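Local coordinates for protein lipid II:glycine glycyltransferase (Staphylococcus aureus, PDB 6SNR) that probably transfers the first glycine of the pentaglycine interpeptide bridge from glycyl-tRNA to the lysine of lipid II during peptidoglycan synthesis, at residues I96-K101 with Y390-P395. Sequence-based numbering, arbitrary orientation.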
ATOM      1  N   ILE A  96      18.913 -24.772  10.907  1.00 18.77           N
ATOM      2  CA  ILE A  96      17.637 -24.638  11.562  1.00 18.92           C
ATOM      3  C   ILE A  96      16.575 -25.497  10.855  1.00 19.08           C
ATOM      4  O   ILE A  96      15.795 -26.205  11.465  1.00 20.63           O
ATOM      5  CB  ILE A  96      17.235 -23.154  11.585  1.00 19.41           C
ATOM      6  CG1 ILE A  96      18.203 -22.354  12.423  1.00 20.71           C
ATOM      7  CG2 ILE A  96      15.819 -22.978  12.103  1.00 19.29           C
ATOM      8  CD1 ILE A  96      17.953 -20.862  12.393  1.00 20.21           C
ATOM      9  N   ALA A  97      16.514 -25.382   9.523  1.00 18.18           N
ATOM     10  CA  ALA A  97      15.481 -26.046   8.747  1.00 18.36           C
ATOM     11  C   ALA A  97      15.547 -27.576   8.856  1.00 19.24           C
ATOM     12  O   ALA A  97      14.538 -28.205   8.904  1.00 18.67           O
ATOM     13  CB  ALA A  97      15.559 -25.592   7.287  1.00 18.62           C
ATOM     14  N   LYS A  98      16.742 -28.136   8.904  1.00 21.10           N
ATOM     15  CA  LYS A  98      16.870 -29.590   9.031  1.00 21.89           C
ATOM     16  C   LYS A  98      16.332 -30.025  10.393  1.00 22.40           C
ATOM     17  O   LYS A  98      15.628 -31.031  10.509  1.00 22.63           O
ATOM     18  CB  LYS A  98      18.319 -30.011   8.818  1.00 25.58           C
ATOM     19  CG  LYS A  98      18.756 -29.929   7.374  1.00 29.55           C
ATOM     20  CD  LYS A  98      20.269 -30.099   7.283  1.00 34.22           C
ATOM     21  CE  LYS A  98      20.759 -30.193   5.858  1.00 39.32           C
ATOM     22  NZ  LYS A  98      20.432 -31.481   5.194  1.00 43.55           N
ATOM     23  N   ALA A  99      16.634 -29.236  11.426  1.00 21.26           N
ATOM     24  CA  ALA A  99      16.105 -29.505  12.763  1.00 21.80           C
ATOM     25  C   ALA A  99      14.592 -29.392  12.856  1.00 20.31           C
ATOM     26  O   ALA A  99      13.985 -30.031  13.707  1.00 21.40           O
ATOM     27  CB  ALA A  99      16.784 -28.599  13.777  1.00 21.40           C
ATOM     28  N   GLU A 100      13.960 -28.594  11.955  1.00 19.14           N
ATOM     29  CA  GLU A 100      12.529 -28.486  11.865  1.00 20.26           C
ATOM     30  C   GLU A 100      11.850 -29.444  10.843  1.00 19.06           C
ATOM     31  O   GLU A 100      10.651 -29.346  10.620  1.00 19.50           O
ATOM     32  CB  GLU A 100      12.099 -27.043  11.552  1.00 19.54           C
ATOM     33  CG  GLU A 100      12.598 -26.064  12.596  1.00 20.01           C
ATOM     34  CD  GLU A 100      12.066 -26.368  13.968  1.00 20.21           C
ATOM     35  OE1 GLU A 100      10.885 -26.721  14.132  1.00 20.60           O
ATOM     36  OE2 GLU A 100      12.894 -26.193  14.890  1.00 24.67           O
ATOM     37  N   LYS A 101      12.642 -30.375  10.306  1.00 22.32           N
ATOM     38  CA  LYS A 101      12.190 -31.391   9.339  1.00 22.49           C
ATOM     39  C   LYS A 101      11.611 -30.692   8.108  1.00 20.42           C
ATOM     40  O   LYS A 101      10.576 -31.107   7.579  1.00 18.83           O
ATOM     41  CB  LYS A 101      11.156 -32.367   9.936  1.00 24.83           C
ATOM     42  CG  LYS A 101      11.555 -33.011  11.266  1.00 27.94           C
ATOM     43  CD  LYS A 101      12.798 -33.866  11.113  1.00 31.56           C
ATOM     44  CE  LYS A 101      13.118 -34.634  12.400  1.00 36.41           C
ATOM     45  NZ  LYS A 101      14.341 -35.462  12.181  1.00 40.55           N
ATOM     46  N   TYR A 390      15.742 -24.225  -2.022  1.00 20.38           N
ATOM     47  CA  TYR A 390      16.892 -25.089  -1.714  1.00 19.70           C
ATOM     48  C   TYR A 390      16.257 -26.348  -1.157  1.00 19.02           C
ATOM     49  O   TYR A 390      15.667 -26.363  -0.074  1.00 19.25           O
ATOM     50  CB  TYR A 390      17.866 -24.442  -0.743  1.00 19.66           C
ATOM     51  CG  TYR A 390      19.086 -25.296  -0.516  1.00 20.16           C
ATOM     52  CD1 TYR A 390      19.059 -26.304   0.426  1.00 23.89           C
ATOM     53  CD2 TYR A 390      20.257 -25.095  -1.243  1.00 20.72           C
ATOM     54  CE1 TYR A 390      20.168 -27.108   0.627  1.00 24.45           C
ATOM     55  CE2 TYR A 390      21.382 -25.891  -1.022  1.00 23.88           C
ATOM     56  CZ  TYR A 390      21.307 -26.903  -0.092  1.00 23.34           C
ATOM     57  OH  TYR A 390      22.410 -27.716   0.159  1.00 27.22           O
ATOM     58  N   ILE A 391      16.292 -27.447  -1.942  1.00 20.72           N
ATOM     59  CA  ILE A 391      15.459 -28.579  -1.647  1.00 21.30           C
ATOM     60  C   ILE A 391      16.201 -29.522  -0.678  1.00 21.83           C
ATOM     61  O   ILE A 391      17.349 -29.908  -0.955  1.00 24.48           O
ATOM     62  CB  ILE A 391      15.036 -29.353  -2.942  1.00 23.14           C
ATOM     63  CG1 ILE A 391      14.192 -28.432  -3.824  1.00 24.55           C
ATOM     64  CG2 ILE A 391      14.282 -30.630  -2.591  1.00 24.10           C
ATOM     65  CD1 ILE A 391      14.044 -28.917  -5.259  1.00 25.41           C
ATOM     66  N   LEU A 392      15.529 -29.871   0.412  1.00 23.74           N
ATOM     67  CA  LEU A 392      16.068 -30.733   1.470  1.00 23.05           C
ATOM     68  C   LEU A 392      15.559 -32.152   1.386  1.00 26.26           C
ATOM     69  O   LEU A 392      16.247 -33.095   1.794  1.00 27.50           O
ATOM     70  CB  LEU A 392      15.742 -30.146   2.853  1.00 22.14           C
ATOM     71  CG  LEU A 392      16.362 -28.785   3.079  1.00 22.07           C
ATOM     72  CD1 LEU A 392      15.770 -28.118   4.310  1.00 23.63           C
ATOM     73  CD2 LEU A 392      17.879 -28.819   3.118  1.00 23.86           C
ATOM     74  N   ASN A 393      14.338 -32.322   0.902  1.00 25.78           N
ATOM     75  CA  ASN A 393      13.807 -33.649   0.664  1.00 27.07           C
ATOM     76  C   ASN A 393      13.138 -33.660  -0.715  1.00 25.65           C
ATOM     77  O   ASN A 393      12.061 -33.134  -0.854  1.00 25.57           O
ATOM     78  CB  ASN A 393      12.826 -34.020   1.753  1.00 26.77           C
ATOM     79  CG  ASN A 393      12.408 -35.473   1.685  1.00 31.11           C
ATOM     80  OD1 ASN A 393      11.916 -35.913   0.663  1.00 29.80           O
ATOM     81  ND2 ASN A 393      12.573 -36.206   2.784  1.00 31.71           N
ATOM     82  N   GLN A 394      13.760 -34.330  -1.683  1.00 28.47           N
ATOM     83  CA  GLN A 394      13.273 -34.306  -3.077  1.00 28.90           C
ATOM     84  C   GLN A 394      11.891 -34.924  -3.260  1.00 27.08           C
ATOM     85  O   GLN A 394      11.025 -34.293  -3.873  1.00 24.86           O
ATOM     86  CB  GLN A 394      14.275 -34.969  -4.041  1.00 34.19           C
ATOM     87  CG  GLN A 394      15.230 -34.025  -4.736  1.00 38.24           C
ATOM     88  CD  GLN A 394      14.543 -33.050  -5.697  1.00 40.38           C
ATOM     89  OE1 GLN A 394      13.348 -33.171  -6.015  1.00 48.20           O
ATOM     90  NE2 GLN A 394      15.290 -32.079  -6.151  1.00 44.34           N
ATOM     91  N   PRO A 395      11.650 -36.152  -2.741  1.00 27.42           N
ATOM     92  CA  PRO A 395      10.317 -36.770  -2.889  1.00 26.05           C
ATOM     93  C   PRO A 395       9.180 -35.957  -2.294  1.00 26.17           C
ATOM     94  O   PRO A 395       8.081 -35.868  -2.856  1.00 24.97           O
ATOM     95  CB  PRO A 395      10.447 -38.146  -2.176  1.00 28.97           C
ATOM     96  CG  PRO A 395      11.887 -38.371  -1.974  1.00 27.93           C
ATOM     97  CD  PRO A 395      12.652 -37.089  -2.182  1.00 27.67           C
TER
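Leu392, just past the end of strand 388-391, faces the last turn of helix 83-99, its CA 7.7 Å from that of Lys98, and no hydrogen bond joins the two backbones. The contact is apolar and rests on the two methyl branches of this one leucine. CD1 reaches the helix and meets CB of Ala97 at 3.9 Å, tip to tip, whereas CD2 is approached loosely by CE of Lys98 (4.2 Å). Leu392 holds CG anti to its carbonyl carbon (chi1 -62°), which carries the fork out from the strand end toward the helix. Lys98 is extended as far as CE and bends at chi4 (-73°); NZ comes as near to CD2 as CE does, and the end of the lysine, not its middle, borders the methyl. CD2 also lies in the plane of the Tyr390 ring, at its edge; the tyrosine OH is hydrogen-bonded to Lys94 NZ, one turn earlier on the helix. Directly after the contact a Schellman motif ends the helix, with Lys101 at positive phi, Ala102 N bonded to Ala97 O and Lys101 N to Lys98 O. Helix packing on a mixed sheet is consistent with the acetyltransferase-like fold of the FemABX family. Ala97 and Leu392 both pack on Ala102, where the end of helix 83-99 meets the antiparallel strand pair 102-107 and 388-391, while Asn393 N-caps helix 394-400.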